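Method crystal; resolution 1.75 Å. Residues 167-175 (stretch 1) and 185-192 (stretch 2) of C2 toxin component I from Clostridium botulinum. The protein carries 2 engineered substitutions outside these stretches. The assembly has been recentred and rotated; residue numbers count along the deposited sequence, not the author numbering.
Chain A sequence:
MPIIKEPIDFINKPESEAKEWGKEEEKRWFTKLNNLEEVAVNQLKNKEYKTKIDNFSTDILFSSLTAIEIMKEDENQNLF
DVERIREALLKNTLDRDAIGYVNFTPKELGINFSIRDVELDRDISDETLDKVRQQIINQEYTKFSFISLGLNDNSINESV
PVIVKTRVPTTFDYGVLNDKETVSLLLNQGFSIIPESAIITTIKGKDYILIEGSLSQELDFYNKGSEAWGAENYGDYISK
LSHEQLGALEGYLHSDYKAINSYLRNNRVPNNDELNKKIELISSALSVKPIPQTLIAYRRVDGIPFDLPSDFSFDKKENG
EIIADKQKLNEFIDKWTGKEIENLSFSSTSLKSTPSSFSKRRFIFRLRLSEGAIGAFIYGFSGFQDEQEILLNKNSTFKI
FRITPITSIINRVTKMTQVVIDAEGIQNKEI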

# COMPACT_ATOMS: atom_id res chain seq x y z
N ARG A 167 13.63 -1.93 -13.77
CA ARG A 167 14.29 -0.79 -14.45
C ARG A 167 13.59 0.49 -13.99
O ARG A 167 12.36 0.62 -14.14
N VAL A 168 14.35 1.44 -13.45
CA VAL A 168 13.80 2.71 -13.07
C VAL A 168 13.99 3.67 -14.25
O VAL A 168 15.12 3.83 -14.74
N PRO A 169 12.89 4.32 -14.69
CA PRO A 169 12.98 5.27 -15.81
C PRO A 169 13.81 6.52 -15.59
O PRO A 169 13.83 7.08 -14.49
N THR A 170 14.46 7.01 -16.66
CA THR A 170 15.14 8.30 -16.61
C THR A 170 14.11 9.34 -16.17
O THR A 170 12.91 9.16 -16.40
N THR A 171 14.64 10.37 -15.52
CA THR A 171 13.95 11.53 -14.93
C THR A 171 13.40 11.26 -13.52
O THR A 171 13.02 12.21 -12.83
N PHE A 172 13.34 9.99 -13.09
CA PHE A 172 12.84 9.72 -11.72
C PHE A 172 13.79 10.26 -10.66
O PHE A 172 14.98 10.27 -10.84
N ASP A 173 13.24 10.75 -9.54
CA ASP A 173 14.04 11.29 -8.45
C ASP A 173 14.81 10.17 -7.82
O ASP A 173 14.32 9.02 -7.76
N TYR A 174 16.01 10.48 -7.34
CA TYR A 174 16.85 9.48 -6.71
C TYR A 174 17.93 10.05 -5.85
O TYR A 174 18.39 11.18 -6.07
N GLY A 175 18.35 9.23 -4.90
CA GLY A 175 19.50 9.45 -4.08
C GLY A 175 20.37 8.24 -4.23
O GLY A 175 19.97 7.25 -4.87
N LEU A 185 20.42 2.86 -5.15
CA LEU A 185 19.65 4.12 -5.29
C LEU A 185 18.58 4.12 -4.21
O LEU A 185 18.13 3.07 -3.77
N LEU A 186 18.15 5.32 -3.83
CA LEU A 186 17.02 5.48 -2.95
C LEU A 186 15.97 6.20 -3.79
O LEU A 186 16.28 7.23 -4.40
N LEU A 187 14.74 5.68 -3.82
CA LEU A 187 13.69 6.34 -4.61
C LEU A 187 12.52 6.71 -3.68
O LEU A 187 12.49 6.25 -2.53
N ASN A 188 11.62 7.55 -4.17
CA ASN A 188 10.50 8.09 -3.40
C ASN A 188 9.65 6.98 -2.80
O ASN A 188 9.60 5.82 -3.28
N GLN A 189 8.90 7.36 -1.77
CA GLN A 189 7.92 6.48 -1.18
C GLN A 189 6.80 6.20 -2.19
O GLN A 189 6.49 7.02 -3.09
N GLY A 190 6.15 5.04 -2.02
CA GLY A 190 4.87 4.81 -2.68
C GLY A 190 4.89 4.24 -4.10
O GLY A 190 3.88 4.29 -4.80
N PHE A 191 6.03 3.69 -4.52
CA PHE A 191 6.03 2.96 -5.78
C PHE A 191 5.52 1.58 -5.53
O PHE A 191 5.69 1.04 -4.43
N SER A 192 5.00 0.97 -6.60
CA SER A 192 4.63 -0.43 -6.57
C SER A 192 5.45 -1.21 -7.58
O SER A 192 6.02 -0.62 -8.51

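Packing of side chains between residues 167-175 and 185-192 of C2 toxin component I, a contact that buries 459 Å² in total, both sides summed. The two stretches meet as antiparallel neighbours at Gly-175 and Leu-186, where a pair of backbone hydrogen bonds fixes the register: Gly-175 N donates to Leu-186 O at 2.9 Å, and Leu-186 N donates to Gly-175 O at 2.8 Å. Two CA-H...O contacts flank this pair and use the same carbonyls, Tyr-174 CA to Leu-186 O at 3.3 Å and Leu-185 CA to Gly-175 O at 3.2 Å.

Leu-187 has the largest covered area, 62 Å². Its CA-to-CB bond points sideways, but chi1 m and chi2 t bring the end of the side chain nearer to stretch 1. Leu-187 CD1 lies 3.7 Å from Val-168 CG2; Leu-187 CD2 lies 3.7 Å from Tyr-174 CB and 3.5 Å from Asp-173 O, and is still within 4.4 Å of Val-168 CG1. Leu-187 thus fills the space between the strand end at Val-168 and the returning segment at Asp-173 and Tyr-174. Val-168, buried and with chi1 t, points toward stretch 2 and packs against Leu-187.

Asp-173, with 55 Å² covered, makes the side-chain hydrogen bond of the contact. It points toward stretch 2 with chi1 m, and its carboxylate accepts a hydrogen bond from the amide of Asn-188, ND2 to OD2, at 3.1 Å and an N-H...O angle of 149°. Asn-188 leaves its backbone sideways, yet its own m rotamer swings the amide nearer to Asp-173. Beside this direct link runs a bridge through water 1, which donates to Asp-173 O at 2.7 Å and accepts from Asn-188 N at 3.0 Å. The water joins two main-chain groups too far apart to bond directly, so the same two residues are tied through both side chain and backbone.

Gly-175, with 49 Å² covered, contributes backbone alone; a CB in the ideal position would come 3.9 Å from Leu-186 CB. Leu-186 (chi1 t, chi2 p) starts on that same face of the sheet, but its end leads away from stretch 1. Next to the pair, Tyr-174 (chi1 p) and Leu-185 (chi1 m, chi2 t) both set out sideways and meet through Tyr-174 CD2 and Leu-185 CD2, 4.0 Å apart. The Tyr-174 hydroxyl is hydrogen-bonded elsewhere in the structure.

An aromatic pair extends the apolar contact. Phe-172 and Phe-191 each point toward the opposing stretch with chi1 m, and Phe-172 CE2 approaches Phe-191 CE1 to 3.5 Å. The ring planes are nearly parallel, at 10°, but slid apart with centroids 5.4 Å from each other, so the rings barely overlap. Phe-172 closes a type II turn begun at Pro-169, held by a hydrogen bond from Phe-172 N to Pro-169 O at 3.3 Å; the side chains of Pro-169, Thr-170 and Thr-171 stay out of reach of stretch 2.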

# COMPACT_ATOMS: atom_id res chain seq x y z
CB ARG A 167 14.11 -1.01 -15.95
CG ARG A 167 14.60 0.12 -16.87
CD ARG A 167 14.54 -0.41 -18.28
NE ARG A 167 15.36 0.42 -19.17
CZ ARG A 167 16.33 0.01 -19.98
NH1 ARG A 167 16.69 -1.28 -20.09
NH2 ARG A 167 16.96 0.93 -20.70
CB VAL A 168 14.58 3.29 -11.87
CG1 VAL A 168 13.94 4.64 -11.43
CG2 VAL A 168 14.65 2.25 -10.74
CB PRO A 169 11.49 5.62 -16.07
CG PRO A 169 10.75 4.41 -15.53
CD PRO A 169 11.50 4.13 -14.25
CB THR A 170 15.71 8.73 -17.99
OG1 THR A 170 14.61 8.83 -18.87
CG2 THR A 170 16.44 7.66 -18.58
CB THR A 171 12.81 12.18 -15.80
OG1 THR A 171 11.64 11.40 -15.70
CG2 THR A 171 13.20 12.34 -17.28
CB PHE A 172 12.69 8.23 -11.51
CG PHE A 172 11.39 7.68 -11.95
CD1 PHE A 172 10.76 8.15 -13.11
CD2 PHE A 172 10.83 6.62 -11.25
CE1 PHE A 172 9.56 7.57 -13.55
CE2 PHE A 172 9.64 6.03 -11.70
CZ PHE A 172 9.02 6.52 -12.83
CB ASP A 173 13.13 11.86 -7.34
CG ASP A 173 12.24 12.99 -7.82
OD1 ASP A 173 12.57 13.70 -8.78
OD2 ASP A 173 11.15 13.15 -7.24
CB TYR A 174 17.50 8.51 -7.72
CG TYR A 174 18.72 9.11 -8.42
CD1 TYR A 174 18.54 10.11 -9.37
CD2 TYR A 174 20.02 8.63 -8.16
CE1 TYR A 174 19.66 10.69 -10.04
CE2 TYR A 174 21.16 9.18 -8.82
CZ TYR A 174 20.95 10.21 -9.75
OH TYR A 174 22.02 10.74 -10.43
CB LEU A 185 18.95 4.25 -6.63
CG LEU A 185 19.78 3.99 -7.92
CD1 LEU A 185 19.02 4.32 -9.16
CD2 LEU A 185 21.11 4.80 -7.84
CB LEU A 186 17.43 6.36 -1.74
CG LEU A 186 16.31 6.41 -0.69
CD1 LEU A 186 16.05 5.05 -0.09
CD2 LEU A 186 16.69 7.42 0.38
CB LEU A 187 13.18 5.44 -5.76
CG LEU A 187 14.24 4.69 -6.56
CD1 LEU A 187 13.49 3.77 -7.53
CD2 LEU A 187 15.10 5.67 -7.34
CB ASN A 188 9.61 8.91 -4.35
CG ASN A 188 10.21 10.25 -4.70
OD1 ASN A 188 11.04 10.75 -3.95
ND2 ASN A 188 9.72 10.88 -5.75
CB GLN A 189 7.23 7.24 -0.04
CG GLN A 189 8.13 7.57 1.15
CD GLN A 189 7.28 7.95 2.36
OE1 GLN A 189 7.46 9.03 2.90
NE2 GLN A 189 6.36 7.05 2.80
CB PHE A 191 7.46 2.83 -6.35
CG PHE A 191 7.96 4.09 -7.01
CD1 PHE A 191 7.37 4.53 -8.17
CD2 PHE A 191 9.03 4.81 -6.46
CE1 PHE A 191 7.79 5.71 -8.80
CE2 PHE A 191 9.48 6.01 -7.07
CZ PHE A 191 8.85 6.43 -8.25
CB SER A 192 3.15 -0.61 -6.95
OG SER A 192 2.34 0.01 -5.94
O HOH W 1 11.81 8.42 -6.99